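Local coordinates for type 2A phosphatase-associated protein 42 (PDB 2V0P) that inhibits the PP2A-like phosphatase SIT4, associates with PP2A catalytic subunits and takes part in TOR signalling in response to the nitrogen source, at residues A[124-128]-A[209-213]; A[26-32]-A[85-89]. One frame throughout, in Å; residues are numbered along the deposited sequence.

Contact 1 (A[124-128]-A[209-213]); sequences LDPLV and HHFSL
Asp125 OD2 accepts a nearly straight hydrogen bond from His209 NE2 (2.8 Å, 172° at the hydrogen). This oxygen lies in the imidazole plane at the ring edge, while NE2 reaches the carboxylate on its anti side, the two planes 66° apart. Arg172 forms a salt bridge with the same OD2, so the buried carboxylate oxygen has two donors, which probably helps to stabilise its negative charge. Asp125 OD1 accepts from Leu127 N at 3.0 Å, making Asp125 the N-cap of helix 126-133, a place suited to a short acidic side chain.

Ser212, which like Asp125 loses about 51 Å² of surface here, is small enough to sit where the two backbones approach. Its OG, placed between backbone N and carbonyl carbon (chi1 78°), donates to His209 O one turn earlier, and a water that donates to OG accepts from Asp125 N. Ser212 CB lies 3.9 Å from Leu124 CD1. Val128, which loses 46 Å², packs CG2 against Ser212 O (3.8 Å) and near its OG. The same Val128 CG2 meets Leu213 CD2 at 3.7 Å, a branched aliphatic contact that Leu127 CD2 extends.

The contact thus sets the first turn of helix 126-133 against the first half of helix 199-231. Helix 156-186 flanks it through Arg172, Ile176 and Asn173, and helix 93-120 through Leu115 and Leu118.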
ATOM      1  N   LEU A 124       0.874  29.565  -0.233  1.00 36.38           N
ATOM      2  CA  LEU A 124       0.659  28.188  -0.610  1.00 37.42           C
ATOM      3  C   LEU A 124       0.153  28.038  -2.074  1.00 36.11           C
ATOM      4  O   LEU A 124      -0.902  28.497  -2.416  1.00 38.27           O
ATOM      5  CB  LEU A 124      -0.242  27.498   0.434  1.00 37.11           C
ATOM      6  CG  LEU A 124      -0.183  25.948   0.478  1.00 37.79           C
ATOM      7  CD1 LEU A 124       1.233  25.429   0.656  1.00 37.25           C
ATOM      8  CD2 LEU A 124      -1.100  25.389   1.549  1.00 36.20           C
ATOM      9  N   ASP A 125       0.968  27.441  -2.915  1.00 36.48           N
ATOM     10  CA  ASP A 125       0.549  26.929  -4.218  1.00 37.66           C
ATOM     11  C   ASP A 125      -0.892  26.389  -4.155  1.00 37.07           C
ATOM     12  O   ASP A 125      -1.217  25.607  -3.269  1.00 37.27           O
ATOM     13  CB  ASP A 125       1.498  25.797  -4.614  1.00 39.21           C
ATOM     14  CG  ASP A 125       1.417  25.441  -6.085  1.00 40.50           C
ATOM     15  OD1 ASP A 125       0.298  25.226  -6.582  1.00 44.42           O
ATOM     16  OD2 ASP A 125       2.478  25.352  -6.737  1.00 41.11           O
ATOM     17  N   PRO A 126      -1.758  26.796  -5.088  1.00 38.16           N
ATOM     18  CA  PRO A 126      -3.129  26.352  -4.920  1.00 37.93           C
ATOM     19  C   PRO A 126      -3.279  24.819  -5.092  1.00 36.81           C
ATOM     20  O   PRO A 126      -4.193  24.242  -4.537  1.00 37.38           O
ATOM     21  CB  PRO A 126      -3.879  27.144  -5.969  1.00 37.72           C
ATOM     22  CG  PRO A 126      -2.875  27.427  -7.013  1.00 39.86           C
ATOM     23  CD  PRO A 126      -1.581  27.589  -6.316  1.00 37.91           C
ATOM     24  N   LEU A 127      -2.371  24.184  -5.823  1.00 36.35           N
ATOM     25  CA  LEU A 127      -2.334  22.755  -5.966  1.00 35.93           C
ATOM     26  C   LEU A 127      -2.143  22.101  -4.591  1.00 37.10           C
ATOM     27  O   LEU A 127      -2.743  21.055  -4.271  1.00 36.60           O
ATOM     28  CB  LEU A 127      -1.196  22.355  -6.893  1.00 36.87           C
ATOM     29  CG  LEU A 127      -1.081  20.863  -7.313  1.00 40.08           C
ATOM     30  CD1 LEU A 127      -0.376  20.702  -8.643  1.00 42.49           C
ATOM     31  CD2 LEU A 127      -0.371  20.029  -6.261  1.00 41.84           C
ATOM     32  N   VAL A 128      -1.299  22.721  -3.772  1.00 36.97           N
ATOM     33  CA  VAL A 128      -0.998  22.147  -2.469  1.00 35.78           C
ATOM     34  C   VAL A 128      -2.106  22.489  -1.542  1.00 35.14           C
ATOM     35  O   VAL A 128      -2.517  21.663  -0.737  1.00 38.04           O
ATOM     36  CB  VAL A 128       0.367  22.617  -1.936  1.00 36.74           C
ATOM     37  CG1 VAL A 128       0.617  22.097  -0.498  1.00 36.37           C
ATOM     38  CG2 VAL A 128       1.478  22.135  -2.833  1.00 39.33           C
ATOM     39  N   HIS A 209       8.608  26.954  -1.780  1.00 36.01           N
ATOM     40  CA  HIS A 209       7.698  26.467  -2.793  1.00 34.64           C
ATOM     41  C   HIS A 209       7.974  24.959  -3.048  1.00 32.22           C
ATOM     42  O   HIS A 209       7.057  24.219  -3.066  1.00 34.73           O
ATOM     43  CB  HIS A 209       7.844  27.299  -4.070  1.00 35.99           C
ATOM     44  CG  HIS A 209       6.684  27.173  -5.002  1.00 39.05           C
ATOM     45  ND1 HIS A 209       6.410  28.106  -5.981  1.00 39.69           N
ATOM     46  CD2 HIS A 209       5.693  26.257  -5.062  1.00 35.67           C
ATOM     47  CE1 HIS A 209       5.329  27.729  -6.640  1.00 41.63           C
ATOM     48  NE2 HIS A 209       4.874  26.621  -6.093  1.00 36.34           N
ATOM     49  N   HIS A 210       9.235  24.567  -3.162  1.00 30.84           N
ATOM     50  CA  HIS A 210       9.643  23.243  -3.539  1.00 33.34           C
ATOM     51  C   HIS A 210       9.292  22.377  -2.340  1.00 33.18           C
ATOM     52  O   HIS A 210       8.699  21.349  -2.512  1.00 33.56           O
ATOM     53  CB  HIS A 210      11.122  23.218  -3.875  1.00 32.31           C
ATOM     54  CG  HIS A 210      11.734  21.871  -3.844  1.00 36.03           C
ATOM     55  ND1 HIS A 210      12.692  21.513  -2.920  1.00 45.51           N
ATOM     56  CD2 HIS A 210      11.492  20.765  -4.582  1.00 40.91           C
ATOM     57  CE1 HIS A 210      13.020  20.244  -3.098  1.00 43.65           C
ATOM     58  NE2 HIS A 210      12.307  19.770  -4.102  1.00 44.22           N
ATOM     59  N   PHE A 211       9.599  22.882  -1.132  1.00 32.51           N
ATOM     60  CA  PHE A 211       9.221  22.189   0.101  1.00 34.36           C
ATOM     61  C   PHE A 211       7.731  21.833   0.234  1.00 34.37           C
ATOM     62  O   PHE A 211       7.393  20.709   0.641  1.00 36.68           O
ATOM     63  CB  PHE A 211       9.749  22.936   1.316  1.00 33.44           C
ATOM     64  CG  PHE A 211      11.222  23.045   1.362  1.00 31.14           C
ATOM     65  CD1 PHE A 211      12.028  22.259   0.608  1.00 33.54           C
ATOM     66  CD2 PHE A 211      11.819  23.949   2.285  1.00 35.19           C
ATOM     67  CE1 PHE A 211      13.445  22.353   0.705  1.00 39.17           C
ATOM     68  CE2 PHE A 211      13.179  24.051   2.395  1.00 32.77           C
ATOM     69  CZ  PHE A 211      14.010  23.271   1.609  1.00 37.71           C
ATOM     70  N   SER A 212       6.847  22.755  -0.113  1.00 33.94           N
ATOM     71  CA  SER A 212       5.443  22.525  -0.021  1.00 33.82           C
ATOM     72  C   SER A 212       5.002  21.404  -0.992  1.00 34.45           C
ATOM     73  O   SER A 212       4.170  20.591  -0.625  1.00 37.30           O
ATOM     74  CB  SER A 212       4.651  23.817  -0.269  1.00 34.81           C
ATOM     75  OG  SER A 212       4.601  24.079  -1.638  1.00 33.97           O
ATOM     76  N   LEU A 213       5.590  21.343  -2.175  1.00 31.99           N
ATOM     77  CA  LEU A 213       5.284  20.284  -3.101  1.00 35.30           C
ATOM     78  C   LEU A 213       5.867  18.934  -2.557  1.00 34.91           C
ATOM     79  O   LEU A 213       5.137  18.003  -2.493  1.00 36.83           O
ATOM     80  CB  LEU A 213       5.750  20.629  -4.491  1.00 33.45           C
ATOM     81  CG  LEU A 213       4.884  21.791  -5.056  1.00 34.62           C
ATOM     82  CD1 LEU A 213       5.678  22.515  -6.059  1.00 34.36           C
ATOM     83  CD2 LEU A 213       3.589  21.259  -5.715  1.00 37.46           C
TER
HETATM   84  O   HOH W   1       3.723  26.852  -2.015  1.00 33.05           O

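Contact 2 (A[26-32]-A[85-89]); sequences QDSPEYQ and RRQSN
Gln32, in the first turn of helix 29-52, points its side chain at the backbone of Arg85 and Gln87, tying a helix start to an interhelical loop of this all-helical, tetratricopeptide-repeat-like fold. The chain bends at chi2 (-57°), which brings the amide round to the loop. Gln32 OE1 accepts twice: Arg86 NH1 comes in the carbonyl plane on a lone pair at 3.0 Å, and Gln87 N at 2.9 Å stands well above that plane. The planes of the Gln32 amide and the Arg86 guanidinium are 21° apart, with Arg86 folded back by bends at chi2 and chi3 so that NH1 meets OE1. On the other end of the amide, NE2 donates to Gln26 O, closing the loop before the helix onto its first turn, and more weakly to Arg85 O. Glutamine suits this place because one group offers both an acceptor and a donor.

Gln26 reaches across with its chain extended. Its side chain and that of Gln87 cross at about a right angle, their amide planes 60° apart. A weak bond from Gln26 NE2 to Arg85 O is doubtful, because as modelled the amide nitrogens of Gln26 and Gln87 face each other too closely.

Ser28 N-caps the helix, its OG accepting from Tyr31 N, as serine commonly does. Tyr31 brings its hydroxyl to the side chain of Arg85 while bonding Leu19 O, and the Arg85 guanidinium donates to Leu81 O. What joins these two is therefore the aliphatic part of the arginine: its methylene chain, extended from CG to NE, runs beside the phenol oxygen, and Arg85 CD lies 3.5 Å from Tyr31 OH.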
ATOM      1  N   GLN A  26      19.712   2.245  10.054  1.00 36.27           N
ATOM      2  CA  GLN A  26      18.793   3.240  10.533  1.00 35.97           C
ATOM      3  C   GLN A  26      18.330   2.882  11.937  1.00 33.86           C
ATOM      4  O   GLN A  26      17.916   3.749  12.681  1.00 33.87           O
ATOM      5  CB  GLN A  26      17.610   3.433   9.587  1.00 37.74           C
ATOM      6  CG  GLN A  26      16.855   4.706   9.903  1.00 42.21           C
ATOM      7  CD  GLN A  26      15.506   4.787   9.245  1.00 47.19           C
ATOM      8  OE1 GLN A  26      15.344   4.419   8.069  1.00 49.92           O
ATOM      9  NE2 GLN A  26      14.519   5.263   9.996  1.00 45.75           N
ATOM     10  N   ASP A  27      18.392   1.610  12.312  1.00 32.60           N
ATOM     11  CA  ASP A  27      18.090   1.277  13.707  1.00 31.00           C
ATOM     12  C   ASP A  27      19.312   1.493  14.598  1.00 28.81           C
ATOM     13  O   ASP A  27      19.269   1.105  15.713  1.00 27.53           O
ATOM     14  CB  ASP A  27      17.545  -0.182  13.890  1.00 31.31           C
ATOM     15  CG  ASP A  27      18.533  -1.239  13.530  1.00 33.16           C
ATOM     16  OD1 ASP A  27      19.710  -0.924  13.305  1.00 34.33           O
ATOM     17  OD2 ASP A  27      18.143  -2.456  13.471  1.00 37.66           O
ATOM     18  N   SER A  28      20.419   1.983  14.053  1.00 27.90           N
ATOM     19  CA  SER A  28      21.659   2.112  14.795  1.00 28.14           C
ATOM     20  C   SER A  28      21.557   3.193  15.887  1.00 27.01           C
ATOM     21  O   SER A  28      20.894   4.200  15.710  1.00 27.27           O
ATOM     22  CB  SER A  28      22.837   2.382  13.865  1.00 26.48           C
ATOM     23  OG  SER A  28      22.868   3.710  13.459  1.00 31.68           O
ATOM     24  N   PRO A  29      22.167   2.945  17.043  1.00 28.12           N
ATOM     25  CA  PRO A  29      22.092   4.025  18.046  1.00 28.41           C
ATOM     26  C   PRO A  29      22.862   5.259  17.625  1.00 27.04           C
ATOM     27  O   PRO A  29      22.535   6.335  18.072  1.00 29.27           O
ATOM     28  CB  PRO A  29      22.731   3.400  19.291  1.00 27.27           C
ATOM     29  CG  PRO A  29      23.594   2.338  18.768  1.00 28.92           C
ATOM     30  CD  PRO A  29      22.881   1.776  17.562  1.00 27.05           C
ATOM     31  N   GLU A  30      23.833   5.087  16.745  1.00 28.11           N
ATOM     32  CA  GLU A  30      24.633   6.170  16.216  1.00 28.65           C
ATOM     33  C   GLU A  30      23.712   7.003  15.325  1.00 29.78           C
ATOM     34  O   GLU A  30      23.651   8.176  15.502  1.00 29.11           O
ATOM     35  CB  GLU A  30      25.861   5.690  15.432  1.00 27.79           C
ATOM     36  CG  GLU A  30      26.959   5.085  16.216  1.00 31.27           C
ATOM     37  CD  GLU A  30      26.690   3.653  16.660  1.00 32.43           C
ATOM     38  OE1 GLU A  30      25.815   2.986  16.049  1.00 32.54           O
ATOM     39  OE2 GLU A  30      27.364   3.208  17.616  1.00 28.87           O
ATOM     40  N   TYR A  31      22.944   6.382  14.427  1.00 30.52           N
ATOM     41  CA  TYR A  31      21.984   7.154  13.630  1.00 31.44           C
ATOM     42  C   TYR A  31      20.845   7.774  14.456  1.00 30.01           C
ATOM     43  O   TYR A  31      20.566   8.937  14.333  1.00 31.51           O
ATOM     44  CB  TYR A  31      21.450   6.337  12.416  1.00 32.61           C
ATOM     45  CG  TYR A  31      20.477   7.086  11.539  1.00 32.34           C
ATOM     46  CD1 TYR A  31      20.926   7.868  10.488  1.00 30.83           C
ATOM     47  CD2 TYR A  31      19.128   7.018  11.754  1.00 31.10           C
ATOM     48  CE1 TYR A  31      20.085   8.584   9.743  1.00 33.03           C
ATOM     49  CE2 TYR A  31      18.257   7.726  10.976  1.00 38.62           C
ATOM     50  CZ  TYR A  31      18.757   8.516   9.961  1.00 34.19           C
ATOM     51  OH  TYR A  31      17.917   9.217   9.147  1.00 36.84           O
ATOM     52  N   GLN A  32      20.157   6.996  15.271  1.00 30.32           N
ATOM     53  CA  GLN A  32      19.008   7.497  15.974  1.00 31.60           C
ATOM     54  C   GLN A  32      19.447   8.591  17.000  1.00 32.20           C
ATOM     55  O   GLN A  32      18.702   9.530  17.267  1.00 31.44           O
ATOM     56  CB  GLN A  32      18.266   6.382  16.684  1.00 33.21           C
ATOM     57  CG  GLN A  32      17.507   5.427  15.783  1.00 33.92           C
ATOM     58  CD  GLN A  32      16.526   6.162  14.935  1.00 31.98           C
ATOM     59  OE1 GLN A  32      15.727   6.950  15.434  1.00 34.44           O
ATOM     60  NE2 GLN A  32      16.613   5.961  13.658  1.00 33.24           N
ATOM     61  N   ARG A  85      11.868   9.694  10.397  1.00 35.05           N
ATOM     62  CA  ARG A  85      13.012   8.851  10.316  1.00 33.13           C
ATOM     63  C   ARG A  85      13.385   8.145  11.677  1.00 32.50           C
ATOM     64  O   ARG A  85      14.233   7.303  11.699  1.00 28.58           O
ATOM     65  CB  ARG A  85      14.205   9.627   9.766  1.00 33.67           C
ATOM     66  CG  ARG A  85      14.289   9.777   8.294  1.00 34.25           C
ATOM     67  CD  ARG A  85      15.170  10.942   7.872  1.00 38.50           C
ATOM     68  NE  ARG A  85      15.314  10.957   6.416  1.00 36.16           N
ATOM     69  CZ  ARG A  85      14.416  11.432   5.571  1.00 36.22           C
ATOM     70  NH1 ARG A  85      13.306  12.000   6.005  1.00 37.45           N
ATOM     71  NH2 ARG A  85      14.623  11.347   4.262  1.00 44.06           N
ATOM     72  N   ARG A  86      12.719   8.540  12.751  1.00 32.48           N
ATOM     73  CA  ARG A  86      12.896   7.994  14.075  1.00 34.78           C
ATOM     74  C   ARG A  86      12.415   6.545  14.122  1.00 33.54           C
ATOM     75  O   ARG A  86      11.469   6.201  13.468  1.00 31.79           O
ATOM     76  CB  ARG A  86      12.130   8.849  15.081  1.00 36.02           C
ATOM     77  CG  ARG A  86      12.807  10.196  15.323  1.00 37.12           C
ATOM     78  CD  ARG A  86      13.998  10.021  16.301  1.00 40.18           C
ATOM     79  NE  ARG A  86      13.598   9.827  17.682  1.00 38.92           N
ATOM     80  CZ  ARG A  86      14.170   8.951  18.517  1.00 42.99           C
ATOM     81  NH1 ARG A  86      15.153   8.160  18.106  1.00 41.50           N
ATOM     82  NH2 ARG A  86      13.750   8.853  19.774  1.00 42.94           N
ATOM     83  N   GLN A  87      13.114   5.730  14.887  1.00 34.86           N
ATOM     84  CA  GLN A  87      12.711   4.363  15.156  1.00 37.12           C
ATOM     85  C   GLN A  87      13.025   4.013  16.608  1.00 37.20           C
ATOM     86  O   GLN A  87      14.019   4.487  17.190  1.00 38.65           O
ATOM     87  CB  GLN A  87      13.493   3.377  14.279  1.00 35.76           C
ATOM     88  CG  GLN A  87      13.367   3.576  12.863  1.00 40.89           C
ATOM     89  CD  GLN A  87      14.012   2.461  12.087  1.00 45.62           C
ATOM     90  OE1 GLN A  87      14.372   1.392  12.638  1.00 45.53           O
ATOM     91  NE2 GLN A  87      14.136   2.676  10.793  1.00 46.10           N
ATOM     92  N   SER A  88      12.197   3.173  17.183  1.00 36.66           N
ATOM     93  CA  SER A  88      12.457   2.705  18.556  1.00 38.02           C
ATOM     94  C   SER A  88      13.327   1.462  18.512  1.00 38.93           C
ATOM     95  O   SER A  88      13.306   0.733  17.523  1.00 39.50           O
ATOM     96  CB  SER A  88      11.154   2.423  19.263  1.00 36.34           C
ATOM     97  OG  SER A  88      11.375   1.673  20.426  1.00 38.90           O
ATOM     98  N   ASN A  89      14.095   1.244  19.570  1.00 41.21           N
ATOM     99  CA  ASN A  89      14.866   0.004  19.749  1.00 43.54           C
ATOM    100  C   ASN A  89      14.413  -0.812  20.973  1.00 43.19           C
ATOM    101  O   ASN A  89      15.044  -1.812  21.352  1.00 43.64           O
ATOM    102  CB  ASN A  89      16.373   0.302  19.786  1.00 44.33           C
ATOM    103  CG  ASN A  89      16.965   0.481  18.385  1.00 47.77           C
ATOM    104  OD1 ASN A  89      17.613   1.496  18.090  1.00 50.01           O
ATOM    105  ND2 ASN A  89      16.730  -0.510  17.507  1.00 50.76           N
TER

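Overall arrangement
The two contacts follow each other along the chain: 26-32 with 85-89 is complete before 124-128 meets 209-213. Their centres are 30 Å apart, on opposite sides of the chain's centre, and their nearest atoms remain about 12 Å from each other. Helix 93-120 connects them in sequence, starting after the loop of contact 2 and ending shortly before contact 1; side chains of both contacts also pack on it. Contact 2 belongs to the N-terminal helices, whereas contact 1 brings in the final long helix, 199-231. Each joins a helix start to a distant part of the chain within the N-terminal, tetratricopeptide-repeat-like domain of this phosphatase regulator.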